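Local coordinates for protein endo-1,4-beta-xylanase (PDB 1H12) that hydrolyses internal beta-1,4 linkages of xylan as a cold-adapted family 8 glycoside hydrolase, and probably also acts on beta-1,4-glucans, at residues 252-257 with 279-284; 203-208 with 286-291; 115-120 with 192-197; 152-157 with 171-176. One frame throughout, in Å; residues are numbered along the deposited sequence.

Contact 1: residues 252-257 with 279-284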
loop_
_atom_site.group_PDB
_atom_site.type_symbol
_atom_site.label_atom_id
_atom_site.label_comp_id
_atom_site.label_asym_id
_atom_site.label_seq_id
_atom_site.Cartn_x
_atom_site.Cartn_y
_atom_site.Cartn_z
ATOM N N PRO A 252 10.677 8.440 7.390
ATOM C CA PRO A 252 10.818 7.027 7.656
ATOM C C PRO A 252 11.662 6.348 6.575
ATOM O O PRO A 252 11.882 6.925 5.506
ATOM C CB PRO A 252 9.372 6.546 7.638
ATOM C CG PRO A 252 8.737 7.435 6.586
ATOM C CD PRO A 252 9.379 8.796 6.791
ATOM N N THR A 253 12.106 5.117 6.866
ATOM C CA THR A 253 13.075 4.443 6.018
ATOM C C THR A 253 12.523 3.143 5.427
ATOM O O THR A 253 11.497 2.615 5.863
ATOM C CB THR A 253 14.404 4.220 6.729
ATOM O OG1 THR A 253 14.280 3.242 7.765
ATOM C CG2 THR A 253 14.901 5.511 7.358
ATOM N N PHE A 254 13.243 2.649 4.441
ATOM C CA PHE A 254 12.963 1.403 3.748
ATOM C C PHE A 254 12.834 0.216 4.703
ATOM O O PHE A 254 11.850 -0.512 4.701
ATOM C CB PHE A 254 14.082 1.208 2.706
ATOM C CG PHE A 254 14.122 -0.114 2.018
ATOM C CD1 PHE A 254 12.988 -0.877 1.750
ATOM C CD2 PHE A 254 15.355 -0.621 1.601
ATOM C CE1 PHE A 254 13.105 -2.117 1.099
ATOM C CE2 PHE A 254 15.480 -1.842 0.965
ATOM C CZ PHE A 254 14.365 -2.582 0.731
ATOM N N LEU A 255 13.878 0.004 5.523
ATOM C CA LEU A 255 13.965 -1.134 6.404
ATOM C C LEU A 255 14.189 -0.687 7.841
ATOM O O LEU A 255 14.818 0.339 8.108
ATOM C CB LEU A 255 15.108 -2.082 5.991
ATOM C CG LEU A 255 14.901 -2.771 4.650
ATOM C CD1 LEU A 255 16.137 -3.545 4.263
ATOM C CD2 LEU A 255 13.681 -3.692 4.659
ATOM N N SER A 256 13.680 -1.502 8.780
ATOM C CA SER A 256 13.784 -1.247 10.184
ATOM C C SER A 256 13.973 -2.531 10.959
ATOM O O SER A 256 13.438 -3.598 10.577
ATOM C CB SER A 256 12.466 -0.586 10.679
ATOM O OG SER A 256 12.456 -0.280 12.060
ATOM N N ARG A 257 14.653 -2.453 12.079
ATOM C CA ARG A 257 14.624 -3.524 13.057
ATOM C C ARG A 257 13.303 -3.516 13.799
ATOM O O ARG A 257 12.504 -2.581 13.676
ATOM C CB ARG A 257 15.818 -3.378 14.044
ATOM C CG ARG A 257 17.131 -3.345 13.313
ATOM C CD ARG A 257 17.309 -4.594 12.503
ATOM N NE ARG A 257 18.662 -4.757 11.950
ATOM C CZ ARG A 257 19.029 -5.790 11.248
ATOM N NH1 ARG A 257 18.165 -6.767 10.984
ATOM N NH2 ARG A 257 20.253 -5.895 10.766
ATOM N N GLU A 279 12.905 5.880 0.360
ATOM C CA GLU A 279 12.823 5.533 -1.048
ATOM C C GLU A 279 11.393 5.109 -1.369
ATOM O O GLU A 279 10.440 5.480 -0.689
ATOM C CB GLU A 279 13.932 4.534 -1.429
ATOM C CG GLU A 279 14.024 3.316 -0.555
ATOM C CD GLU A 279 12.689 2.633 -0.296
ATOM O OE1 GLU A 279 12.286 1.697 -1.035
ATOM O OE2 GLU A 279 12.006 3.118 0.655
ATOM N N PHE A 280 11.206 4.346 -2.441
ATOM C CA PHE A 280 9.891 4.046 -2.946
ATOM C C PHE A 280 8.974 3.369 -1.934
ATOM O O PHE A 280 7.826 3.763 -1.826
ATOM C CB PHE A 280 10.051 3.228 -4.233
ATOM C CG PHE A 280 11.121 3.893 -5.159
ATOM C CD1 PHE A 280 10.778 5.040 -5.858
ATOM C CD2 PHE A 280 12.502 3.506 -5.140
ATOM C CE1 PHE A 280 11.723 5.725 -6.644
ATOM C CE2 PHE A 280 13.411 4.210 -5.925
ATOM C CZ PHE A 280 13.010 5.297 -6.655
ATOM N N ASP A 281 9.454 2.360 -1.214
ATOM C CA ASP A 281 8.632 1.759 -0.191
ATOM C C ASP A 281 8.269 2.799 0.881
ATOM O O ASP A 281 7.116 2.932 1.278
ATOM C CB ASP A 281 9.302 0.567 0.485
ATOM C CG ASP A 281 9.065 -0.754 -0.176
ATOM O OD1 ASP A 281 8.410 -0.774 -1.280
ATOM O OD2 ASP A 281 9.449 -1.805 0.357
ATOM N N ALA A 282 9.288 3.517 1.352
ATOM C CA ALA A 282 9.100 4.459 2.440
ATOM C C ALA A 282 8.082 5.511 2.144
ATOM O O ALA A 282 7.447 6.035 3.068
ATOM C CB ALA A 282 10.423 5.049 2.863
ATOM N N TRP A 283 7.879 5.870 0.880
ATOM C CA TRP A 283 6.847 6.818 0.502
ATOM C C TRP A 283 5.510 6.481 1.158
ATOM O O TRP A 283 4.733 7.378 1.482
ATOM C CB TRP A 283 6.555 6.852 -0.988
ATOM C CG TRP A 283 7.627 7.336 -1.923
ATOM C CD1 TRP A 283 8.875 7.830 -1.641
ATOM C CD2 TRP A 283 7.512 7.337 -3.345
ATOM N NE1 TRP A 283 9.513 8.135 -2.806
ATOM C CE2 TRP A 283 8.698 7.822 -3.862
ATOM C CE3 TRP A 283 6.492 6.970 -4.231
ATOM C CZ2 TRP A 283 8.887 7.923 -5.224
ATOM C CZ3 TRP A 283 6.669 7.080 -5.552
ATOM C CH2 TRP A 283 7.863 7.530 -6.051
ATOM N N ARG A 284 5.214 5.181 1.234
ATOM C CA ARG A 284 3.894 4.757 1.662
ATOM C C ARG A 284 3.678 4.856 3.161
ATOM O O ARG A 284 2.539 4.737 3.598
ATOM C CB ARG A 284 3.638 3.286 1.207
ATOM C CG ARG A 284 3.700 3.107 -0.292
ATOM C CD ARG A 284 3.145 1.777 -0.750
ATOM N NE ARG A 284 3.810 0.566 -0.270
ATOM C CZ ARG A 284 4.860 0.005 -0.839
ATOM N NH1 ARG A 284 5.524 0.617 -1.780
ATOM N NH2 ARG A 284 5.222 -1.182 -0.483
#
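The Phe254 ring meets Asp281 at its edge, where Asp281 OD2 lies close to the ring plane and 3.7 Å from Phe254 CE1; the carboxylate is turned 67° against the ring. Over the centre of one ring face sits Leu255 CG, 3.6 Å above the plane. Glu279 approaches obliquely, its carboxylate only 27° from the plane of the ring, and its OE2 comes within 3.5 Å of Phe254 CB. With CG wedged between the backbone N and the carbonyl carbon (chi1 52°), and the chain bent at chi2, Glu279 folds back over its own turn. Its OE2 accepts from Ala282 N at 2.8 Å on the syn side, and its OE1 from Asp281 N at 2.9 Å, above the carboxylate plane. This turn leads into helix 283-296, consistent with the (alpha/alpha)6 barrel of family 8 enzymes, and Glu279 ties down its backbone, its side chain about 12 Å from a bound xylopyranose. An alanine here would probably leave the N-H groups of Asp281 and Ala282 without these acceptors and open a gap beside Phe254 CB. Ala282 points its methyl at the other segment, CB resting 3.6 Å from Pro252 O, a buried oxygen for which the model holds no partner. Asp281 OD1 forms a salt bridge with Arg284 NH1 at 3.2 Å, and Arg284 NH2 is further bridged to Glu78 and Asp144.

Contact 2: residues 203-208 with 286-291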
loop_
_atom_site.group_PDB
_atom_site.type_symbol
_atom_site.label_atom_id
_atom_site.label_comp_id
_atom_site.label_asym_id
_atom_site.label_seq_id
_atom_site.Cartn_x
_atom_site.Cartn_y
_atom_site.Cartn_z
ATOM N N TYR A 203 5.043 -1.724 5.227
ATOM C CA TYR A 203 4.155 -2.854 5.312
ATOM C C TYR A 203 3.176 -2.765 6.477
ATOM O O TYR A 203 2.258 -3.570 6.607
ATOM C CB TYR A 203 4.924 -4.153 5.440
ATOM C CG TYR A 203 5.821 -4.548 4.287
ATOM C CD1 TYR A 203 5.977 -3.756 3.132
ATOM C CD2 TYR A 203 6.518 -5.745 4.330
ATOM C CE1 TYR A 203 6.790 -4.171 2.102
ATOM C CE2 TYR A 203 7.344 -6.150 3.307
ATOM C CZ TYR A 203 7.473 -5.373 2.174
ATOM O OH TYR A 203 8.266 -5.813 1.126
ATOM N N HIS A 204 3.391 -1.797 7.381
ATOM C CA HIS A 204 2.584 -1.641 8.610
ATOM C C HIS A 204 1.349 -0.802 8.331
ATOM O O HIS A 204 1.436 0.415 8.140
ATOM C CB HIS A 204 3.442 -1.002 9.672
ATOM C CG HIS A 204 4.423 -1.955 10.250
ATOM N ND1 HIS A 204 4.166 -2.569 11.443
ATOM C CD2 HIS A 204 5.578 -2.470 9.760
ATOM C CE1 HIS A 204 5.158 -3.412 11.668
ATOM N NE2 HIS A 204 6.039 -3.382 10.661
ATOM N N ILE A 205 0.178 -1.470 8.371
ATOM C CA ILE A 205 -1.101 -0.786 8.166
ATOM C C ILE A 205 -1.958 -1.182 9.343
ATOM O O ILE A 205 -2.741 -2.144 9.269
ATOM C CB ILE A 205 -1.723 -1.106 6.823
ATOM C CG1 ILE A 205 -0.675 -0.970 5.709
ATOM C CG2 ILE A 205 -2.922 -0.208 6.599
ATOM C CD1 ILE A 205 -1.078 -1.465 4.437
ATOM N N PRO A 206 -1.850 -0.488 10.481
ATOM C CA PRO A 206 -2.430 -1.030 11.710
ATOM C C PRO A 206 -3.941 -1.271 11.624
ATOM O O PRO A 206 -4.428 -2.289 12.093
ATOM C CB PRO A 206 -2.035 -0.015 12.779
ATOM C CG PRO A 206 -0.735 0.541 12.261
ATOM C CD PRO A 206 -0.928 0.642 10.753
ATOM N N ALA A 207 -4.667 -0.375 10.964
ATOM C CA ALA A 207 -6.102 -0.509 10.850
ATOM C C ALA A 207 -6.486 -1.771 10.125
ATOM O O ALA A 207 -7.566 -2.328 10.393
ATOM C CB ALA A 207 -6.695 0.709 10.168
ATOM N N PHE A 208 -5.689 -2.222 9.153
ATOM C CA PHE A 208 -6.011 -3.493 8.497
ATOM C C PHE A 208 -6.075 -4.624 9.528
ATOM O O PHE A 208 -6.918 -5.498 9.429
ATOM C CB PHE A 208 -4.991 -3.869 7.409
ATOM C CG PHE A 208 -5.114 -3.136 6.099
ATOM C CD1 PHE A 208 -5.979 -2.083 5.908
ATOM C CD2 PHE A 208 -4.338 -3.568 5.025
ATOM C CE1 PHE A 208 -6.040 -1.442 4.674
ATOM C CE2 PHE A 208 -4.380 -2.919 3.829
ATOM C CZ PHE A 208 -5.224 -1.853 3.637
ATOM N N ILE A 286 3.845 7.382 5.481
ATOM C CA ILE A 286 2.932 8.400 5.982
ATOM C C ILE A 286 1.531 8.308 5.342
ATOM O O ILE A 286 0.555 8.728 5.950
ATOM C CB ILE A 286 3.494 9.811 5.993
ATOM C CG1 ILE A 286 3.769 10.381 4.581
ATOM C CG2 ILE A 286 4.712 9.876 6.921
ATOM C CD1 ILE A 286 4.146 11.865 4.600
ATOM N N MET A 287 1.437 7.704 4.157
ATOM C CA MET A 287 0.134 7.347 3.608
ATOM C C MET A 287 -0.597 6.385 4.572
ATOM O O MET A 287 -1.779 6.589 4.866
ATOM C CB MET A 287 0.312 6.701 2.239
ATOM C CG MET A 287 -0.914 6.317 1.530
ATOM S SD MET A 287 -0.557 5.486 -0.001
ATOM C CE MET A 287 0.130 4.071 0.266
ATOM N N ASN A 288 0.117 5.364 5.026
ATOM C CA ASN A 288 -0.444 4.407 5.956
ATOM C C ASN A 288 -0.811 5.045 7.284
ATOM O O ASN A 288 -1.794 4.660 7.910
ATOM C CB ASN A 288 0.527 3.272 6.194
ATOM C CG ASN A 288 0.812 2.426 4.992
ATOM O OD1 ASN A 288 -0.001 2.353 4.046
ATOM N ND2 ASN A 288 1.945 1.733 5.019
ATOM N N VAL A 289 -0.008 5.998 7.748
ATOM C CA VAL A 289 -0.314 6.731 8.984
ATOM C C VAL A 289 -1.621 7.528 8.796
ATOM O O VAL A 289 -2.463 7.534 9.688
ATOM C CB VAL A 289 0.865 7.604 9.409
ATOM C CG1 VAL A 289 0.504 8.477 10.600
ATOM C CG2 VAL A 289 2.073 6.766 9.748
ATOM N N GLY A 290 -1.770 8.198 7.663
ATOM C CA GLY A 290 -3.032 8.893 7.350
ATOM C C GLY A 290 -4.217 7.929 7.330
ATOM O O GLY A 290 -5.285 8.220 7.870
ATOM N N LEU A 291 -4.054 6.790 6.643
ATOM C CA LEU A 291 -5.066 5.775 6.608
ATOM C C LEU A 291 -5.483 5.375 8.032
ATOM O O LEU A 291 -6.660 5.332 8.367
ATOM C CB LEU A 291 -4.555 4.584 5.773
ATOM C CG LEU A 291 -5.443 3.398 5.568
ATOM C CD1 LEU A 291 -4.803 2.506 4.493
ATOM C CD2 LEU A 291 -5.723 2.565 6.803
HETATM O O HOH W 1 3.386 2.198 7.377
#
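Ile205 and Asn288 bring the backbones closest, 5.7 Å between their CA atoms, where the chain leaves a loop, passes the N-cap position at Ile205 and enters helix 206-215 beside helix 283-296. Asn288 points toward the loop and lays its amide against Ile205, with Asn288 CG 3.8 Å from Ile205 CG1. Its ND2 serves two acceptors: Ser202 O, just before the segment, and a water 2.8 Å away. That water in turn donates to His204 O, also at 2.8 Å, and so links the helix side chain to the loop backbone. A leucine in place of Asn288 would probably leave Ser202 O and the water without their amide donor and break the water link to His204 O. The packing of these two helices is consistent with the (alpha/alpha)6 barrel of family 8 enzymes, and the side chains one turn further on fill the seam between them. In Leu291, CG is anti to the backbone N (chi1 -179°) and so directed toward segment 203-208. Of its methyls, CD1 lies 3.9 Å from Ile205 CG2 and CD2 4.0 Å from Ala207 CB. The Phe208 side chain crosses that of Leu291 at about a right angle, its CE1 4.1 Å from Leu291 CD1. Ile205 CG2 sits over the centre of one Phe208 face, 3.6 Å above the plane, and thus touches both ring and leucine. Beyond them, Phe208 stacks on Phe151 and meets Tyr148 edge-to-face, while the His204 ring is held through Ser232 and Thr199.

Contact 3: residues 115-120 with 192-197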
loop_
_atom_site.group_PDB
_atom_site.type_symbol
_atom_site.label_atom_id
_atom_site.label_comp_id
_atom_site.label_asym_id
_atom_site.label_seq_id
_atom_site.Cartn_x
_atom_site.Cartn_y
_atom_site.Cartn_z
ATOM N N ASP A 115 10.204 -25.986 -0.256
ATOM C CA ASP A 115 10.636 -25.052 0.791
ATOM C C ASP A 115 9.408 -24.635 1.610
ATOM O O ASP A 115 8.533 -23.916 1.092
ATOM C CB ASP A 115 11.289 -23.880 0.140
ATOM C CG ASP A 115 11.832 -22.866 1.094
ATOM O OD1 ASP A 115 11.488 -22.937 2.329
ATOM O OD2 ASP A 115 12.598 -21.986 0.625
ATOM N N ALA A 116 9.308 -25.112 2.848
ATOM C CA ALA A 116 8.152 -24.810 3.644
ATOM C C ALA A 116 7.909 -23.322 3.786
ATOM O O ALA A 116 6.779 -22.906 3.962
ATOM C CB ALA A 116 8.268 -25.459 5.061
ATOM N N LYS A 117 8.955 -22.554 3.766
ATOM C CA LYS A 117 8.811 -21.089 3.928
ATOM C C LYS A 117 8.118 -20.413 2.772
ATOM O O LYS A 117 7.603 -19.289 2.914
ATOM C CB LYS A 117 10.154 -20.448 4.191
ATOM C CG LYS A 117 10.727 -20.783 5.575
ATOM C CD LYS A 117 11.989 -20.039 5.854
ATOM C CE LYS A 117 12.544 -20.269 7.314
ATOM N NZ LYS A 117 13.215 -21.609 7.303
ATOM N N LYS A 118 8.046 -21.070 1.611
ATOM C CA LYS A 118 7.375 -20.539 0.428
ATOM C C LYS A 118 5.975 -21.058 0.266
ATOM O O LYS A 118 5.226 -20.565 -0.608
ATOM C CB LYS A 118 8.156 -20.887 -0.831
ATOM C CG LYS A 118 9.388 -19.994 -1.030
ATOM C CD LYS A 118 10.222 -20.410 -2.159
ATOM C CE LYS A 118 11.370 -19.415 -2.367
ATOM N NZ LYS A 118 12.343 -19.989 -3.406
ATOM N N GLN A 119 5.572 -22.061 1.028
ATOM C CA GLN A 119 4.271 -22.705 0.807
ATOM C C GLN A 119 3.128 -21.749 0.973
ATOM O O GLN A 119 2.930 -21.189 2.050
ATOM C CB GLN A 119 4.110 -23.890 1.759
ATOM C CG GLN A 119 5.078 -25.028 1.417
ATOM C CD GLN A 119 5.062 -26.168 2.400
ATOM O OE1 GLN A 119 4.447 -26.069 3.441
ATOM N NE2 GLN A 119 5.769 -27.255 2.066
ATOM N N GLY A 120 2.358 -21.567 -0.094
ATOM C CA GLY A 120 1.209 -20.701 -0.065
ATOM C C GLY A 120 1.456 -19.221 -0.056
ATOM O O GLY A 120 0.498 -18.462 -0.026
ATOM N N SER A 192 11.128 -10.570 5.060
ATOM C CA SER A 192 11.485 -11.825 4.421
ATOM C C SER A 192 11.302 -13.001 5.366
ATOM O O SER A 192 11.704 -12.916 6.520
ATOM C CB SER A 192 12.947 -11.796 4.003
ATOM O OG SER A 192 13.400 -13.070 3.509
ATOM N N PRO A 193 10.806 -14.120 4.875
ATOM C CA PRO A 193 10.833 -15.355 5.667
ATOM C C PRO A 193 12.230 -15.776 6.110
ATOM O O PRO A 193 12.365 -16.567 7.026
ATOM C CB PRO A 193 10.273 -16.421 4.707
ATOM C CG PRO A 193 9.374 -15.651 3.830
ATOM C CD PRO A 193 10.096 -14.351 3.599
ATOM N N TYR A 194 13.259 -15.319 5.402
ATOM C CA TYR A 194 14.633 -15.813 5.534
ATOM C C TYR A 194 15.516 -14.934 6.375
ATOM O O TYR A 194 16.697 -15.260 6.551
ATOM C CB TYR A 194 15.238 -16.023 4.178
ATOM C CG TYR A 194 14.453 -16.951 3.290
ATOM C CD1 TYR A 194 14.477 -18.319 3.446
ATOM C CD2 TYR A 194 13.583 -16.438 2.339
ATOM C CE1 TYR A 194 13.693 -19.145 2.707
ATOM C CE2 TYR A 194 12.788 -17.246 1.578
ATOM C CZ TYR A 194 12.854 -18.611 1.752
ATOM O OH TYR A 194 12.065 -19.434 0.973
ATOM N N ILE A 195 14.999 -13.817 6.885
ATOM C CA ILE A 195 15.780 -12.873 7.673
ATOM C C ILE A 195 14.982 -12.507 8.901
ATOM O O ILE A 195 13.800 -12.192 8.789
ATOM C CB ILE A 195 16.111 -11.583 6.884
ATOM C CG1 ILE A 195 16.694 -11.898 5.524
ATOM C CG2 ILE A 195 17.013 -10.701 7.723
ATOM C CD1 ILE A 195 16.860 -10.674 4.634
ATOM N N ASP A 196 15.581 -12.617 10.087
ATOM C CA ASP A 196 14.904 -12.250 11.320
ATOM C C ASP A 196 15.278 -10.853 11.765
ATOM O O ASP A 196 16.181 -10.229 11.251
ATOM C CB ASP A 196 15.225 -13.305 12.394
ATOM C CG ASP A 196 14.651 -14.617 12.101
ATOM O OD1 ASP A 196 13.749 -14.821 11.251
ATOM O OD2 ASP A 196 15.093 -15.598 12.758
ATOM N N ASN A 197 14.508 -10.339 12.703
ATOM C CA ASN A 197 14.690 -8.970 13.216
ATOM C C ASN A 197 14.652 -7.981 12.074
ATOM O O ASN A 197 15.471 -7.049 12.037
ATOM C CB ASN A 197 15.915 -8.850 14.065
ATOM C CG ASN A 197 16.001 -7.543 14.805
ATOM O OD1 ASN A 197 14.963 -6.923 15.131
ATOM N ND2 ASN A 197 17.209 -7.123 15.157
#
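Tyr194, third residue of a type I beta turn spanning 192-195, reaches tip to tip toward Asp115 and donates its hydroxyl to Asp115 OD2 at 2.6 Å. The hydroxyl comes from above the carboxylate plane, 45° out of it, and ring and carboxylate planes stand 61° apart. Two lysines pack on the tyrosine, one beside the ring and one at its hydroxyl. Lys117 crosses it obliquely and lays CD 3.7 Å from Tyr194 CE1, the same methylene lying near Pro193 O. Lys118 runs at about a right angle to the tyrosine side chain, with CG 3.4 Å from Tyr194 OH; its extended chain carries NZ on to a salt bridge with Glu139.

The next shell fixes the acceptor and the ring. Asp115, with CG anti to the backbone N (chi1 -178°), uses OD1 to accept from Lys117 N at 2.9 Å, an Asx turn that leaves OD2 to the tyrosine. Lys182 of helix 168-182 bonds to Ala116 O. The result is a surface link between two loops, one before strand 123-128 and one before helix 206-215. On the tyrosine side, Pro193 CB lies above the ring toward its rim, and Ser192 OG accepts from Tyr194 N at 2.9 Å in an ST turn.

Contact 4: residues 152-157 with 171-176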
loop_
_atom_site.group_PDB
_atom_site.type_symbol
_atom_site.label_atom_id
_atom_site.label_comp_id
_atom_site.label_asym_id
_atom_site.label_seq_id
_atom_site.Cartn_x
_atom_site.Cartn_y
_atom_site.Cartn_z
ATOM N N ALA A 152 -8.496 -7.081 0.754
ATOM C CA ALA A 152 -9.393 -6.970 -0.359
ATOM C C ALA A 152 -10.404 -8.100 -0.422
ATOM O O ALA A 152 -11.595 -7.880 -0.694
ATOM C CB ALA A 152 -8.570 -6.891 -1.651
ATOM N N LEU A 153 -9.967 -9.331 -0.150
ATOM C CA LEU A 153 -10.829 -10.503 -0.160
ATOM C C LEU A 153 -11.903 -10.447 0.931
ATOM O O LEU A 153 -13.065 -10.825 0.704
ATOM C CB LEU A 153 -9.995 -11.769 -0.071
ATOM C CG LEU A 153 -9.198 -12.101 -1.332
ATOM C CD1 LEU A 153 -8.074 -13.067 -0.987
ATOM C CD2 LEU A 153 -10.081 -12.675 -2.434
ATOM N N LEU A 154 -11.534 -9.983 2.132
ATOM C CA LEU A 154 -12.531 -9.849 3.179
ATOM C C LEU A 154 -13.591 -8.862 2.794
ATOM O O LEU A 154 -14.793 -9.072 3.058
ATOM C CB LEU A 154 -11.877 -9.419 4.494
ATOM C CG LEU A 154 -11.101 -10.491 5.258
ATOM C CD1 LEU A 154 -10.352 -9.833 6.391
ATOM C CD2 LEU A 154 -12.019 -11.607 5.761
ATOM N N ASN A 155 -13.196 -7.752 2.166
ATOM C CA ASN A 155 -14.162 -6.763 1.702
ATOM C C ASN A 155 -15.045 -7.301 0.576
ATOM O O ASN A 155 -16.229 -7.026 0.541
ATOM C CB ASN A 155 -13.447 -5.485 1.299
ATOM C CG ASN A 155 -13.049 -4.621 2.486
ATOM O OD1 ASN A 155 -11.787 -4.670 2.889
ATOM N ND2 ASN A 155 -13.926 -3.923 3.026
ATOM N N ALA A 156 -14.448 -8.080 -0.342
ATOM C CA ALA A 156 -15.228 -8.688 -1.436
ATOM C C ALA A 156 -16.281 -9.623 -0.860
ATOM O O ALA A 156 -17.449 -9.593 -1.304
ATOM C CB ALA A 156 -14.276 -9.411 -2.353
ATOM N N SER A 157 -15.911 -10.445 0.109
ATOM C CA SER A 157 -16.894 -11.283 0.778
ATOM C C SER A 157 -18.036 -10.453 1.329
ATOM O O SER A 157 -19.216 -10.808 1.157
ATOM C CB SER A 157 -16.200 -12.013 1.931
ATOM O OG SER A 157 -17.152 -12.688 2.748
ATOM N N ASP A 171 -11.002 -17.732 0.917
ATOM C CA ASP A 171 -9.721 -17.320 0.372
ATOM C C ASP A 171 -9.028 -16.319 1.311
ATOM O O ASP A 171 -7.806 -16.363 1.487
ATOM C CB ASP A 171 -9.867 -16.758 -1.021
ATOM C CG ASP A 171 -10.192 -17.782 -2.079
ATOM O OD1 ASP A 171 -10.064 -18.984 -1.804
ATOM O OD2 ASP A 171 -10.578 -17.417 -3.198
ATOM N N ALA A 172 -9.798 -15.414 1.906
ATOM C CA ALA A 172 -9.221 -14.427 2.805
ATOM C C ALA A 172 -8.667 -15.077 4.073
ATOM O O ALA A 172 -7.581 -14.704 4.535
ATOM C CB ALA A 172 -10.269 -13.419 3.226
ATOM N N ILE A 173 -9.398 -16.019 4.668
ATOM C CA ILE A 173 -8.944 -16.669 5.872
ATOM C C ILE A 173 -7.693 -17.494 5.585
ATOM O O ILE A 173 -6.770 -17.527 6.391
ATOM C CB ILE A 173 -10.048 -17.505 6.545
ATOM C CG1 ILE A 173 -11.231 -16.580 6.918
ATOM C CG2 ILE A 173 -9.523 -18.317 7.690
ATOM C CD1 ILE A 173 -10.919 -15.484 7.759
ATOM N N THR A 174 -7.631 -18.150 4.421
ATOM C CA THR A 174 -6.446 -18.846 4.013
ATOM C C THR A 174 -5.265 -17.871 3.935
ATOM O O THR A 174 -4.158 -18.181 4.404
ATOM C CB THR A 174 -6.685 -19.527 2.667
ATOM O OG1 THR A 174 -7.707 -20.518 2.839
ATOM C CG2 THR A 174 -5.434 -20.201 2.135
ATOM N N MET A 175 -5.486 -16.712 3.334
ATOM C CA MET A 175 -4.443 -15.698 3.230
ATOM C C MET A 175 -3.981 -15.222 4.602
ATOM O O MET A 175 -2.777 -15.091 4.846
ATOM C CB MET A 175 -4.958 -14.519 2.394
ATOM C CG MET A 175 -3.883 -13.549 1.977
ATOM S SD MET A 175 -2.692 -14.192 0.760
ATOM C CE MET A 175 -3.808 -14.473 -0.625
ATOM N N LEU A 176 -4.907 -14.959 5.525
ATOM C CA LEU A 176 -4.528 -14.546 6.892
ATOM C C LEU A 176 -3.689 -15.631 7.572
ATOM O O LEU A 176 -2.717 -15.324 8.259
ATOM C CB LEU A 176 -5.764 -14.234 7.721
ATOM C CG LEU A 176 -6.535 -12.996 7.332
ATOM C CD1 LEU A 176 -7.745 -12.855 8.275
ATOM C CD2 LEU A 176 -5.689 -11.741 7.424
#
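Apolar packing carries this contact, and Ala172 is at its middle: its CB touches Leu153 CB at 3.7 Å and Leu154 CD2 at 3.6 Å. Leu153 and Leu154 thus receive the methyl from neighbouring positions of one helix, and the small side chain lets the backbones approach to 5.2 Å between the CA atoms of Leu153 and Ala172. Leu154 also spreads its two methyls along the other helix, CD1 lying 4.4 Å from Leu176 CD1 while CD2 comes about as near to Ile173 CD1, at 4.5 Å. In the other direction Leu153 CD1 rests 4.1 Å from both Asp171 CB and Asp171 C, well clear of the carboxylate.

Polar bonds lie at the margin and lead elsewhere. Asp171 turns its carboxylate to helix 93-107, where OD1 forms a salt bridge with Lys104 and OD2 accepts from Trp100 NE1; the indole of Trp100 also touches Leu153.

As for helix geometry, the axes of the two short segments pass 8.7 Å apart, with 157° between their directions. Near-antiparallel and joined by a short connection, helices 143-160 and 168-182 form a helical hairpin, an arrangement in keeping with the (alpha/alpha)6 barrel known for family 8 enzymes.

In the fold
From the N terminus, contact 3 opens first, at 115-120 in the loop before strand 123-128, and closes at 192-197. Within that loop nests contact 4, a local closure between the successive helices 143-160 and 168-182. Shortly afterwards contact 2 opens at 203-208 and closes at 286-291, spanning helix 219-243; contact 1 is nested inside it, joining the loop 252-257 to the start of helix 283-296. The two nested pairs follow in series and none cross. Contacts 1 and 2 share helix 283-296, and Asp281 packs on Tyr203. Arg257 NH1, 2.9 Å from Asn197 O in a probable hydrogen bond, connects contact 1 with contact 3.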